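Local atomic coordinates of 47 KDA membrane antigen (Treponema pallidum, PDB entry 1O75), a protein that acts as a zinc-stimulated, penicillin-binding carboxypeptidase on synthetic depsipeptides and may serve to reduce cross-linking of the peptidoglycan in this spirochaete. Residues F63-Q66 with F67-V71; V365-D368 with G369-K372. The protein carries 2 engineered substitutions. All coordinates share one frame; numbering follows the deposited sequence.

Contact 1 of 2, residues F63-Q66 with F67-V71; sequences FRQQ and FQYAV
The rings of Phe-63 and Phe-67 form an edge-to-face (T-shaped) pair, with planes 88° apart and centroids 5.2 Å from each other. The edge of Phe-67 supplies the contact: its CE2 stands over the face of Phe-63, off-centre, 3.7 Å from CZ of that ring. Gln-66 CG sits over one face of the Phe-67 ring as a CH-pi partner, and the extended chain runs beside the ring, pointing the same way. This follows from chi1 of 80°, which places Gln-66 CG between the backbone N and the carbonyl carbon. Its amide, turned 80° from the ring plane, brings NE2 over the rim, 3.7 Å from Phe-67 CZ, while OE1 accepts from Leu-131 N.

Polar links carry the chain from helix 60-65 into strand 69-85 of the Tp47 domain a. Tyr-69 N donates to Gln-65 O (2.9 Å) in an i to i+4 bond that approaches nearly along the C=O axis. One residue earlier, the same spacing is spanned by a water, which donates to Arg-64 O at 2.8 Å and accepts from Gln-68 N.

The aliphatic part of Gln-65 packs on two residues of the strand, its CB lying 3.7 Å from Tyr-69 CD2 and 3.8 Å from Val-71 CG2. The carbonyl oxygen of Gln-65 meets the edge of the Tyr-69 ring. That ring lies nearly parallel to His-280, and its hydroxyl is hydrogen-bonded to Asn-256 O.

Contact 2 of 2, residues V365-D368 with G369-K372; sequences VFAD and GQPK
Val-365 meets Lys-372 through the backbone: the CA of Lys-372 approaches Val-365 O to 3.5 Å in a CA-H...O contact. At Phe-366 the side chains take over. CB of Phe-366 lies 3.7 Å from Lys-372 CA, and CD2 of its ring is 4.0 Å from Lys-372 CG. With chi1 of 59°, CG of Phe-366 lies between its backbone N and carbonyl carbon, and the ring runs beside the lysine chain. The lysine chain is extended beyond CG, and its NZ makes a long, weak ion pair with Asp-364.

Ala-367 is gripped by both of its backbone polar groups. Its N donates to a water at 2.8 Å, which in turn donates to Pro-371 O at 2.6 Å, so the water bridges the two arms. Its O accepts from Gln-370 N (2.8 Å), the donor tilted 33° from the carbonyl plane. This i to i+3 bond closes a beta turn over Asp-368 and Gly-369, and the CB of Ala-367 packs 3.9 Å from Gln-370 CG.

Asp-368, at the first corner, turns its carboxylate outward to long, weak ion pairs with Lys-411 of its own chain and Lys-411 of the second subunit of the crystal dimer. The hairpin joins strand 362-367 to the outermost strand 372-378 of a four-stranded antiparallel sheet; 362-367 lies between 372-378 and 396-401, where Phe-366 touches Thr-397, and Val-365 and Ala-367 touch Tyr-396.

Overall arrangement
Contacts 1 and 2 lie in series along the chain and do not touch: their centres are 34 Å apart and their nearest atoms about 19 Å apart. The helix-to-strand turn of contact 1 is buried, with its centre 13 Å from that of the chain, whereas the hairpin of contact 2 has its centre 25 Å from the centre of the chain, at the surface and against the second subunit. A sulfated glucose unit is about 7 Å from the side chain of Arg-64, which packs on Lys-287 of the glycan pocket, and such a unit is about 11 Å from that of Lys-372. A xenon lies about 7 Å from the Val-71 side chain.

Contact 1 of 2, residues F63-Q66 with F67-V71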
loop_
_atom_site.group_PDB
_atom_site.type_symbol
_atom_site.label_atom_id
_atom_site.label_comp_id
_atom_site.label_asym_id
_atom_site.label_seq_id
_atom_site.Cartn_x
_atom_site.Cartn_y
_atom_site.Cartn_z
ATOM N N PHE B 63 -15.232 5.053 -10.273
ATOM C CA PHE B 63 -16.057 4.383 -9.271
ATOM C C PHE B 63 -16.062 5.165 -7.961
ATOM O O PHE B 63 -17.103 5.382 -7.346
ATOM C CB PHE B 63 -15.526 2.971 -8.975
ATOM C CG PHE B 63 -16.132 2.357 -7.740
ATOM C CD1 PHE B 63 -17.425 1.827 -7.770
ATOM C CD2 PHE B 63 -15.424 2.329 -6.533
ATOM C CE1 PHE B 63 -18.011 1.274 -6.610
ATOM C CE2 PHE B 63 -15.995 1.780 -5.371
ATOM C CZ PHE B 63 -17.291 1.249 -5.405
ATOM N N ARG B 64 -14.878 5.560 -7.518
ATOM C CA ARG B 64 -14.754 6.328 -6.264
ATOM C C ARG B 64 -15.484 7.660 -6.300
ATOM O O ARG B 64 -16.105 8.051 -5.313
ATOM C CB ARG B 64 -13.287 6.600 -5.957
ATOM C CG ARG B 64 -12.475 5.352 -5.678
ATOM C CD ARG B 64 -10.996 5.698 -5.517
ATOM N NE ARG B 64 -10.224 4.498 -5.733
ATOM C CZ ARG B 64 -9.300 4.360 -6.670
ATOM N NH1 ARG B 64 -9.018 5.361 -7.487
ATOM N NH2 ARG B 64 -8.676 3.201 -6.798
ATOM N N GLN B 65 -15.430 8.363 -7.426
ATOM C CA GLN B 65 -16.085 9.673 -7.498
ATOM C C GLN B 65 -17.584 9.697 -7.760
ATOM O O GLN B 65 -18.235 10.706 -7.515
ATOM C CB GLN B 65 -15.390 10.533 -8.549
ATOM C CG GLN B 65 -13.930 10.827 -8.219
ATOM C CD GLN B 65 -13.286 11.663 -9.290
ATOM O OE1 GLN B 65 -13.339 12.899 -9.244
ATOM N NE2 GLN B 65 -12.708 11.001 -10.289
ATOM N N GLN B 66 -18.140 8.584 -8.240
ATOM C CA GLN B 66 -19.571 8.545 -8.568
ATOM C C GLN B 66 -20.459 8.763 -7.368
ATOM O O GLN B 66 -21.638 9.091 -7.506
ATOM C CB GLN B 66 -19.945 7.192 -9.226
ATOM C CG GLN B 66 -20.140 6.050 -8.224
ATOM C CD GLN B 66 -20.472 4.734 -8.935
ATOM O OE1 GLN B 66 -21.015 4.744 -10.025
ATOM N NE2 GLN B 66 -20.148 3.611 -8.306
ATOM N N PHE B 67 -19.915 8.569 -6.177
ATOM C CA PHE B 67 -20.724 8.748 -4.991
ATOM C C PHE B 67 -20.997 10.202 -4.594
ATOM O O PHE B 67 -22.151 10.581 -4.371
ATOM C CB PHE B 67 -20.079 7.990 -3.836
ATOM C CG PHE B 67 -20.015 6.510 -4.066
ATOM C CD1 PHE B 67 -21.149 5.717 -3.875
ATOM C CD2 PHE B 67 -18.841 5.912 -4.526
ATOM C CE1 PHE B 67 -21.115 4.339 -4.140
ATOM C CE2 PHE B 67 -18.794 4.529 -4.800
ATOM C CZ PHE B 67 -19.936 3.749 -4.604
ATOM N N GLN B 68 -19.944 11.011 -4.510
ATOM C CA GLN B 68 -20.086 12.408 -4.096
ATOM C C GLN B 68 -20.017 13.432 -5.221
ATOM O O GLN B 68 -20.389 14.595 -5.019
ATOM C CB GLN B 68 -18.993 12.755 -3.067
ATOM C CG GLN B 68 -19.259 12.234 -1.670
ATOM C CD GLN B 68 -20.164 13.151 -0.901
ATOM O OE1 GLN B 68 -21.425 12.802 -0.829
ATOM N NE2 GLN B 68 -19.731 14.195 -0.391
ATOM N N TYR B 69 -19.542 13.020 -6.389
ATOM C CA TYR B 69 -19.367 13.942 -7.509
ATOM C C TYR B 69 -20.265 13.685 -8.722
ATOM O O TYR B 69 -20.750 12.563 -8.913
ATOM C CB TYR B 69 -17.899 13.903 -7.957
ATOM C CG TYR B 69 -16.932 14.177 -6.811
ATOM C CD1 TYR B 69 -16.583 15.490 -6.454
ATOM C CD2 TYR B 69 -16.406 13.128 -6.049
ATOM C CE1 TYR B 69 -15.725 15.751 -5.343
ATOM C CE2 TYR B 69 -15.550 13.378 -4.953
ATOM C CZ TYR B 69 -15.226 14.690 -4.610
ATOM O OH TYR B 69 -14.436 14.933 -3.515
ATOM N N ALA B 70 -20.455 14.729 -9.533
ATOM C CA ALA B 70 -21.251 14.660 -10.768
ATOM C C ALA B 70 -20.246 14.176 -11.799
ATOM O O ALA B 70 -19.383 14.933 -12.252
ATOM C CB ALA B 70 -21.793 16.057 -11.144
ATOM N N VAL B 71 -20.354 12.909 -12.174
ATOM C CA VAL B 71 -19.385 12.308 -13.085
ATOM C C VAL B 71 -19.951 11.764 -14.385
ATOM O O VAL B 71 -21.058 11.219 -14.400
ATOM C CB VAL B 71 -18.700 11.107 -12.386
ATOM C CG1 VAL B 71 -17.699 10.412 -13.348
ATOM C CG2 VAL B 71 -18.037 11.571 -11.097
HETATM O O HOH W 1 -17.181 10.276 -4.037
#

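Contact 2 of 2, residues V365-D368 with G369-K372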
loop_
_atom_site.group_PDB
_atom_site.type_symbol
_atom_site.label_atom_id
_atom_site.label_comp_id
_atom_site.label_asym_id
_atom_site.label_seq_id
_atom_site.Cartn_x
_atom_site.Cartn_y
_atom_site.Cartn_z
ATOM N N VAL B 365 17.378 3.555 -3.944
ATOM C CA VAL B 365 17.849 3.118 -5.249
ATOM C C VAL B 365 17.036 1.900 -5.620
ATOM O O VAL B 365 16.958 0.945 -4.847
ATOM C CB VAL B 365 19.335 2.735 -5.249
ATOM C CG1 VAL B 365 19.735 2.281 -6.651
ATOM C CG2 VAL B 365 20.187 3.925 -4.807
ATOM N N PHE B 366 16.419 1.940 -6.796
ATOM C CA PHE B 366 15.598 0.830 -7.236
ATOM C C PHE B 366 15.461 0.788 -8.743
ATOM O O PHE B 366 15.419 1.831 -9.397
ATOM C CB PHE B 366 14.210 0.924 -6.583
ATOM C CG PHE B 366 13.474 2.203 -6.889
ATOM C CD1 PHE B 366 12.687 2.318 -8.033
ATOM C CD2 PHE B 366 13.569 3.296 -6.032
ATOM C CE1 PHE B 366 12.002 3.506 -8.320
ATOM C CE2 PHE B 366 12.890 4.486 -6.309
ATOM C CZ PHE B 366 12.104 4.590 -7.455
ATOM N N ALA B 367 15.409 -0.421 -9.297
ATOM C CA ALA B 367 15.248 -0.584 -10.735
ATOM C C ALA B 367 13.774 -0.337 -11.031
ATOM O O ALA B 367 12.910 -0.706 -10.237
ATOM C CB ALA B 367 15.654 -1.980 -11.156
ATOM N N ASP B 368 13.503 0.298 -12.169
ATOM C CA ASP B 368 12.149 0.657 -12.597
ATOM C C ASP B 368 10.989 0.046 -11.800
ATOM O O ASP B 368 10.421 0.712 -10.928
ATOM C CB ASP B 368 11.972 0.367 -14.099
ATOM C CG ASP B 368 12.971 1.142 -14.974
ATOM O OD1 ASP B 368 13.289 2.312 -14.648
ATOM O OD2 ASP B 368 13.432 0.584 -15.999
ATOM N N GLY B 369 10.636 -1.206 -12.082
ATOM C CA GLY B 369 9.534 -1.827 -11.364
ATOM C C GLY B 369 9.982 -2.944 -10.437
ATOM O O GLY B 369 9.428 -4.051 -10.450
ATOM N N GLN B 370 10.980 -2.648 -9.614
ATOM C CA GLN B 370 11.527 -3.629 -8.694
ATOM C C GLN B 370 11.598 -3.111 -7.267
ATOM O O GLN B 370 11.443 -1.919 -7.025
ATOM C CB GLN B 370 12.930 -4.016 -9.153
ATOM C CG GLN B 370 12.970 -4.669 -10.517
ATOM C CD GLN B 370 12.369 -6.059 -10.499
ATOM O OE1 GLN B 370 12.791 -6.917 -9.718
ATOM N NE2 GLN B 370 11.383 -6.295 -11.357
ATOM N N PRO B 371 11.816 -4.012 -6.295
ATOM C CA PRO B 371 11.912 -3.601 -4.889
ATOM C C PRO B 371 13.193 -2.788 -4.723
ATOM O O PRO B 371 14.121 -2.945 -5.504
ATOM C CB PRO B 371 11.988 -4.930 -4.141
ATOM C CG PRO B 371 11.247 -5.876 -5.044
ATOM C CD PRO B 371 11.743 -5.479 -6.407
ATOM N N LYS B 372 13.241 -1.932 -3.710
ATOM C CA LYS B 372 14.412 -1.097 -3.461
ATOM C C LYS B 372 15.628 -1.912 -3.063
ATOM O O LYS B 372 15.523 -2.848 -2.269
ATOM C CB LYS B 372 14.125 -0.081 -2.345
ATOM C CG LYS B 372 13.149 1.019 -2.720
ATOM C CD LYS B 372 12.824 1.897 -1.518
ATOM C CE LYS B 372 11.787 2.959 -1.879
ATOM N NZ LYS B 372 11.327 3.730 -0.681
HETATM O O HOH W 2 15.726 -2.565 -7.518
#